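Local coordinates for LPXTG cell wall surface protein (Streptococcus gordonii, PDB 4IGB) that is anchored to the streptococcal cell wall through its LPXTG signal and probably acts as a surface adhesin, represented here by its N-terminal N1 and N2 domains, at residues Y363-T368 / V372-T377; P156-D159 / Y164-N167. One frame throughout, in Å; residues are numbered along the deposited sequence.

Interaction 1: Y363-T368 / V372-T377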
ATOM      1  N   TYR B 363      10.492 -24.867  13.870  1.00 25.33           N
ATOM      2  CA  TYR B 363      10.017 -24.808  12.505  1.00 31.06           C
ATOM      3  C   TYR B 363       9.524 -26.169  12.041  1.00 26.98           C
ATOM      4  O   TYR B 363       9.810 -27.197  12.667  1.00 32.09           O
ATOM      5  CB  TYR B 363      11.135 -24.318  11.581  1.00 19.32           C
ATOM      6  CG  TYR B 363      12.295 -25.284  11.452  1.00 25.03           C
ATOM      7  CD1 TYR B 363      12.315 -26.254  10.453  1.00 21.17           C
ATOM      8  CD2 TYR B 363      13.372 -25.219  12.324  1.00 23.68           C
ATOM      9  CE1 TYR B 363      13.383 -27.135  10.330  1.00 22.40           C
ATOM     10  CE2 TYR B 363      14.441 -26.090  12.214  1.00 27.47           C
ATOM     11  CZ  TYR B 363      14.446 -27.042  11.216  1.00 27.45           C
ATOM     12  OH  TYR B 363      15.519 -27.896  11.111  1.00 24.32           O
ATOM     13  N   THR B 364       8.776 -26.164  10.940  1.00 23.37           N
ATOM     14  CA  THR B 364       8.393 -27.399  10.257  1.00 26.65           C
ATOM     15  C   THR B 364       8.775 -27.296   8.791  1.00 33.97           C
ATOM     16  O   THR B 364       8.986 -26.201   8.264  1.00 27.07           O
ATOM     17  CB  THR B 364       6.892 -27.668  10.331  1.00 27.65           C
ATOM     18  OG1 THR B 364       6.186 -26.585   9.711  1.00 27.48           O
ATOM     19  CG2 THR B 364       6.440 -27.809  11.773  1.00 31.70           C
ATOM     20  N   ILE B 365       8.853 -28.447   8.137  1.00 27.90           N
ATOM     21  CA  ILE B 365       9.326 -28.513   6.772  1.00 27.50           C
ATOM     22  C   ILE B 365       8.269 -29.211   5.945  1.00 36.24           C
ATOM     23  O   ILE B 365       7.821 -30.306   6.283  1.00 33.88           O
ATOM     24  CB  ILE B 365      10.615 -29.325   6.657  1.00 27.95           C
ATOM     25  CG1 ILE B 365      11.770 -28.629   7.378  1.00 19.60           C
ATOM     26  CG2 ILE B 365      10.966 -29.552   5.198  1.00 22.40           C
ATOM     27  CD1 ILE B 365      13.045 -29.448   7.355  1.00 23.67           C
ATOM     28  N   GLU B 366       7.862 -28.563   4.867  1.00 28.78           N
ATOM     29  CA  GLU B 366       6.896 -29.139   3.957  1.00 23.99           C
ATOM     30  C   GLU B 366       7.566 -29.284   2.608  1.00 36.88           C
ATOM     31  O   GLU B 366       8.133 -28.319   2.084  1.00 35.85           O
ATOM     32  CB  GLU B 366       5.675 -28.236   3.850  1.00 33.80           C
ATOM     33  CG  GLU B 366       4.722 -28.640   2.738  1.00 62.98           C
ATOM     34  CD  GLU B 366       3.496 -27.762   2.687  1.00 76.49           C
ATOM     35  OE1 GLU B 366       2.900 -27.511   3.756  1.00 79.97           O
ATOM     36  OE2 GLU B 366       3.140 -27.312   1.580  1.00 75.60           O
ATOM     37  N   LYS B 367       7.531 -30.493   2.058  1.00 25.98           N
ATOM     38  CA  LYS B 367       8.095 -30.731   0.741  1.00 26.90           C
ATOM     39  C   LYS B 367       7.015 -31.175  -0.244  1.00 36.56           C
ATOM     40  O   LYS B 367       6.271 -32.127   0.016  1.00 33.22           O
ATOM     41  CB  LYS B 367       9.214 -31.780   0.806  1.00 27.57           C
ATOM     42  CG  LYS B 367       9.928 -32.002  -0.523  1.00 32.51           C
ATOM     43  CD  LYS B 367      11.064 -33.000  -0.394  1.00 32.98           C
ATOM     44  CE  LYS B 367      11.805 -33.174  -1.717  1.00 38.06           C
ATOM     45  NZ  LYS B 367      10.930 -33.787  -2.771  1.00 37.50           N
ATOM     46  N   THR B 368       6.927 -30.478  -1.370  1.00 29.79           N
ATOM     47  CA  THR B 368       6.078 -30.918  -2.466  1.00 29.03           C
ATOM     48  C   THR B 368       6.886 -30.911  -3.752  1.00 35.71           C
ATOM     49  O   THR B 368       7.141 -29.853  -4.323  1.00 31.15           O
ATOM     50  CB  THR B 368       4.845 -30.018  -2.642  1.00 38.65           C
ATOM     51  OG1 THR B 368       4.146 -29.915  -1.398  1.00 41.13           O
ATOM     52  CG2 THR B 368       3.911 -30.609  -3.685  1.00 42.09           C
ATOM     53  N   VAL B 372      10.423 -26.836  -1.354  1.00 22.43           N
ATOM     54  CA  VAL B 372      10.603 -27.094   0.071  1.00 23.04           C
ATOM     55  C   VAL B 372      10.317 -25.845   0.894  1.00 26.64           C
ATOM     56  O   VAL B 372      10.930 -24.794   0.681  1.00 24.90           O
ATOM     57  CB  VAL B 372      12.015 -27.606   0.388  1.00 25.22           C
ATOM     58  CG1 VAL B 372      12.212 -27.706   1.907  1.00 24.76           C
ATOM     59  CG2 VAL B 372      12.234 -28.953  -0.273  1.00 26.04           C
ATOM     60  N   THR B 373       9.379 -25.959   1.825  1.00 17.53           N
ATOM     61  CA  THR B 373       8.900 -24.795   2.559  1.00 26.60           C
ATOM     62  C   THR B 373       9.174 -24.919   4.047  1.00 27.37           C
ATOM     63  O   THR B 373       8.795 -25.897   4.680  1.00 26.07           O
ATOM     64  CB  THR B 373       7.397 -24.569   2.330  1.00 28.11           C
ATOM     65  OG1 THR B 373       7.175 -24.280   0.948  1.00 27.84           O
ATOM     66  CG2 THR B 373       6.878 -23.405   3.175  1.00 20.26           C
ATOM     67  N   VAL B 374       9.848 -23.921   4.599  1.00 24.80           N
ATOM     68  CA  VAL B 374      10.064 -23.874   6.035  1.00 22.68           C
ATOM     69  C   VAL B 374       9.072 -22.911   6.668  1.00 21.50           C
ATOM     70  O   VAL B 374       8.944 -21.771   6.231  1.00 19.40           O
ATOM     71  CB  VAL B 374      11.492 -23.446   6.384  1.00 21.50           C
ATOM     72  CG1 VAL B 374      11.621 -23.234   7.895  1.00 23.41           C
ATOM     73  CG2 VAL B 374      12.476 -24.479   5.878  1.00 20.40           C
ATOM     74  N   LYS B 375       8.373 -23.381   7.698  1.00 19.60           N
ATOM     75  CA  LYS B 375       7.383 -22.575   8.400  1.00 21.31           C
ATOM     76  C   LYS B 375       7.787 -22.475   9.852  1.00 28.63           C
ATOM     77  O   LYS B 375       7.908 -23.500  10.533  1.00 24.50           O
ATOM     78  CB  LYS B 375       5.997 -23.227   8.312  1.00 20.51           C
ATOM     79  CG  LYS B 375       5.576 -23.614   6.897  1.00 28.27           C
ATOM     80  CD  LYS B 375       4.178 -24.229   6.873  1.00 39.99           C
ATOM     81  CE  LYS B 375       3.817 -24.734   5.474  1.00 46.77           C
ATOM     82  NZ  LYS B 375       2.345 -24.936   5.316  1.00 50.72           N
ATOM     83  N   MET B 376       8.006 -21.252  10.329  1.00 23.77           N
ATOM     84  CA  MET B 376       8.310 -21.046  11.739  1.00 29.63           C
ATOM     85  C   MET B 376       7.044 -21.363  12.505  1.00 24.28           C
ATOM     86  O   MET B 376       5.957 -21.070  12.030  1.00 23.83           O
ATOM     87  CB  MET B 376       8.773 -19.610  12.006  1.00 25.76           C
ATOM     88  CG  MET B 376       9.838 -19.126  11.035  1.00 17.65           C
ATOM     89  SD  MET B 376      11.219 -20.291  10.850  1.00 21.42           S
ATOM     90  CE  MET B 376      11.958 -20.263  12.494  1.00 20.24           C
ATOM     91  N   THR B 377       7.182 -21.988  13.672  1.00 21.46           N
ATOM     92  CA  THR B 377       6.025 -22.337  14.488  1.00 24.78           C
ATOM     93  C   THR B 377       5.466 -21.128  15.237  1.00 29.94           C
ATOM     94  O   THR B 377       6.158 -20.117  15.423  1.00 28.53           O
ATOM     95  CB  THR B 377       6.388 -23.375  15.557  1.00 24.76           C
ATOM     96  OG1 THR B 377       7.409 -22.824  16.399  1.00 28.61           O
ATOM     97  CG2 THR B 377       6.883 -24.657  14.919  1.00 22.87           C
TER
HETATM   98  O   HOH W   1       5.161 -24.761  11.406  1.00 37.38           O
HETATM   99  O   HOH W   2       6.288 -26.948   0.079  1.00 27.81           O
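Lys375 reaches across to two residues of the neighbouring strand, Thr364 and Glu366, and its course can be followed atom by atom. Its CB lies 3.6 Å from Thr364 OG1, and CG and CD stay beside that hydroxyl a little farther off. With CG beside the backbone N (chi1 -51°) and the chain extended beyond it, CE arrives 3.4 Å from Glu366 OE1. At the tip, NZ forms a salt bridge to the same Glu366 OE1 at 3.1 Å, meeting the oxygen from above the carboxylate plane, 40° out of it. Beneath this diagonal pair lies the antiparallel beta hairpin 363-368/371-376 of the N2 domain, whose second strand also pairs with strand 333-338. Thr364 with Lys375 and Glu366 with Thr373 are its hydrogen-bonded pairs; Thr373 N to Glu366 O, at 2.7 Å, is nearly straight, with 168° at the hydrogen. Waters add to this polar face: one joins Thr364 OG1 to Lys375 O, and another joins Glu366 O to Thr373 OG1. The other face is mainly apolar. Tyr363 CB rests 3.9 Å from Val374 CG1 and 4.1 Å from Met376 SD, while Ile365 CG2 meets Val372 CG1 at 4.0 Å. Strand 343-352 packs on this side, Leu348 touching both Ile365 and Val374.

Interaction 2: P156-D159 / Y164-N167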
ATOM      1  N   PRO B 156     -11.286  24.595  -2.273  1.00 20.01           N
ATOM      2  CA  PRO B 156     -10.565  25.160  -3.414  1.00 23.57           C
ATOM      3  C   PRO B 156      -9.118  25.532  -3.093  1.00 30.22           C
ATOM      4  O   PRO B 156      -8.764  25.910  -1.963  1.00 24.19           O
ATOM      5  CB  PRO B 156     -11.346  26.444  -3.723  1.00 23.82           C
ATOM      6  CG  PRO B 156     -12.679  26.238  -3.114  1.00 23.39           C
ATOM      7  CD  PRO B 156     -12.453  25.416  -1.904  1.00 20.24           C
ATOM      8  N   TYR B 157      -8.280  25.407  -4.111  1.00 22.70           N
ATOM      9  CA  TYR B 157      -7.002  26.095  -4.142  1.00 26.76           C
ATOM     10  C   TYR B 157      -7.085  27.025  -5.327  1.00 25.44           C
ATOM     11  O   TYR B 157      -7.520  26.621  -6.397  1.00 20.66           O
ATOM     12  CB  TYR B 157      -5.854  25.102  -4.298  1.00 20.60           C
ATOM     13  CG  TYR B 157      -5.654  24.284  -3.055  1.00 30.66           C
ATOM     14  CD1 TYR B 157      -4.880  24.771  -2.007  1.00 21.68           C
ATOM     15  CD2 TYR B 157      -6.268  23.046  -2.906  1.00 21.48           C
ATOM     16  CE1 TYR B 157      -4.706  24.045  -0.857  1.00 26.08           C
ATOM     17  CE2 TYR B 157      -6.094  22.303  -1.758  1.00 25.65           C
ATOM     18  CZ  TYR B 157      -5.311  22.813  -0.731  1.00 25.71           C
ATOM     19  OH  TYR B 157      -5.118  22.094   0.429  1.00 24.14           O
ATOM     20  N   VAL B 158      -6.691  28.274  -5.138  1.00 25.05           N
ATOM     21  CA  VAL B 158      -6.892  29.264  -6.178  1.00 24.10           C
ATOM     22  C   VAL B 158      -5.727  30.242  -6.299  1.00 28.02           C
ATOM     23  O   VAL B 158      -4.907  30.390  -5.385  1.00 27.37           O
ATOM     24  CB  VAL B 158      -8.203  30.074  -5.948  1.00 40.24           C
ATOM     25  CG1 VAL B 158      -9.398  29.142  -5.792  1.00 28.01           C
ATOM     26  CG2 VAL B 158      -8.068  30.977  -4.725  1.00 33.57           C
ATOM     27  N   ASP B 159      -5.660  30.882  -7.459  1.00 24.46           N
ATOM     28  CA  ASP B 159      -4.867  32.087  -7.636  1.00 29.10           C
ATOM     29  C   ASP B 159      -5.673  33.062  -8.483  1.00 34.73           C
ATOM     30  O   ASP B 159      -6.816  32.773  -8.848  1.00 27.27           O
ATOM     31  CB  ASP B 159      -3.485  31.790  -8.230  1.00 26.82           C
ATOM     32  CG  ASP B 159      -3.548  31.238  -9.639  1.00 32.84           C
ATOM     33  OD1 ASP B 159      -4.632  31.251 -10.260  1.00 34.93           O
ATOM     34  OD2 ASP B 159      -2.488  30.801 -10.136  1.00 29.99           O
ATOM     35  N   TYR B 164     -12.473  30.492  -9.955  1.00 25.96           N
ATOM     36  CA  TYR B 164     -13.838  30.169 -10.350  1.00 29.88           C
ATOM     37  C   TYR B 164     -14.354  28.898  -9.676  1.00 25.84           C
ATOM     38  O   TYR B 164     -15.297  28.267 -10.156  1.00 28.08           O
ATOM     39  CB  TYR B 164     -13.962  30.076 -11.881  1.00 36.66           C
ATOM     40  CG  TYR B 164     -12.811  29.358 -12.528  1.00 40.69           C
ATOM     41  CD1 TYR B 164     -12.704  27.974 -12.443  1.00 41.69           C
ATOM     42  CD2 TYR B 164     -11.816  30.058 -13.208  1.00 37.73           C
ATOM     43  CE1 TYR B 164     -11.639  27.296 -13.024  1.00 41.90           C
ATOM     44  CE2 TYR B 164     -10.750  29.395 -13.791  1.00 40.76           C
ATOM     45  CZ  TYR B 164     -10.667  28.007 -13.695  1.00 44.08           C
ATOM     46  OH  TYR B 164      -9.617  27.321 -14.264  1.00 36.21           O
ATOM     47  N   ILE B 165     -13.743  28.533  -8.555  1.00 22.25           N
ATOM     48  CA  ILE B 165     -14.139  27.328  -7.833  1.00 22.15           C
ATOM     49  C   ILE B 165     -15.156  27.639  -6.743  1.00 29.42           C
ATOM     50  O   ILE B 165     -14.938  28.518  -5.915  1.00 27.82           O
ATOM     51  CB  ILE B 165     -12.934  26.617  -7.204  1.00 28.41           C
ATOM     52  CG1 ILE B 165     -11.767  26.555  -8.196  1.00 23.51           C
ATOM     53  CG2 ILE B 165     -13.327  25.211  -6.753  1.00 21.07           C
ATOM     54  CD1 ILE B 165     -10.467  26.086  -7.580  1.00 20.10           C
ATOM     55  N   MET B 166     -16.267  26.909  -6.740  1.00 28.49           N
ATOM     56  CA  MET B 166     -17.331  27.123  -5.763  1.00 29.12           C
ATOM     57  C   MET B 166     -16.930  26.718  -4.352  1.00 29.92           C
ATOM     58  O   MET B 166     -16.327  25.662  -4.152  1.00 27.90           O
ATOM     59  CB  MET B 166     -18.574  26.326  -6.152  1.00 25.81           C
ATOM     60  CG  MET B 166     -19.197  26.755  -7.440  1.00 23.49           C
ATOM     61  SD  MET B 166     -20.703  25.809  -7.755  1.00 29.21           S
ATOM     62  CE  MET B 166     -21.185  26.582  -9.298  1.00 25.70           C
ATOM     63  N   ASN B 167     -17.280  27.558  -3.380  1.00 22.31           N
ATOM     64  CA  ASN B 167     -17.102  27.228  -1.973  1.00 32.93           C
ATOM     65  C   ASN B 167     -18.402  26.762  -1.337  1.00 33.01           C
ATOM     66  O   ASN B 167     -19.424  27.441  -1.418  1.00 26.46           O
ATOM     67  CB  ASN B 167     -16.573  28.432  -1.190  1.00 31.14           C
ATOM     68  CG  ASN B 167     -15.179  28.825  -1.608  1.00 47.63           C
ATOM     69  OD1 ASN B 167     -14.999  29.637  -2.523  1.00 38.18           O
ATOM     70  ND2 ASN B 167     -14.177  28.260  -0.933  1.00 36.99           N
TER
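Asn167 ND2, hydrogen-bonded to the backbone oxygen of Glu58, also lies against the Pro156 ring, 3.3 Å from its CG and 3.5 Å from its CD. ND2 thus has its hydrogen-bond partner outside the pair, and toward Pro156 it offers a packing surface. The backbone of Asn167 is gripped as well: its N is bound by the Glu127 carboxylate and its O by the side chain of Gln123.

Ile165 supplies most of the remaining contact, its two branches taking different partners. Its CG2, set anti to the backbone N, lies 3.8 Å from Pro156 CB and equally close to CG of that ring. The other branch, carried beside the backbone N by CG1 (chi1 -44°) and extended beyond it (chi2 170°), brings CD1 to 3.7 Å from Val158 CG1. The same CD1 is 3.2 Å from the backbone Tyr157 O, a close methyl-to-carbonyl approach. The side chains of Pro156 and Val158 each run opposite to that of Ile165, lying alongside it, so the aliphatic groups overlap along their flanks.

The arrangement is a buried contact in the N1 domain, where short strand 157-158, paired with 56-57, packs against the loop leading to strand 170-182. Ile165 also touches strands 68-75 and 135-142 of the neighbouring antiparallel sheet. Because the direct contacts between 156-159 and 164-167 are van der Waals in kind, their fit depends on shape, while hydrogen bonds to surrounding residues hold ND2 and the backbone N and O of Asn167.

How the interactions relate
The two contacts lie on opposite sides of the chain's centre, about 59 Å apart between centres, and share no structural elements. Interaction 1 belongs to the N2 domain and joins consecutive strands of a hairpin at a partly buried place; interaction 2 belongs to the N1 domain and joins a short strand to a loop in a fully buried setting. Their chemistry follows that difference. The hairpin is held by its own backbone bonds, with charges and water on the more accessible face and apolar groups on the other. The loop contact relies on aliphatic packing across the pair and draws its polar anchoring from neighbouring parts of N1.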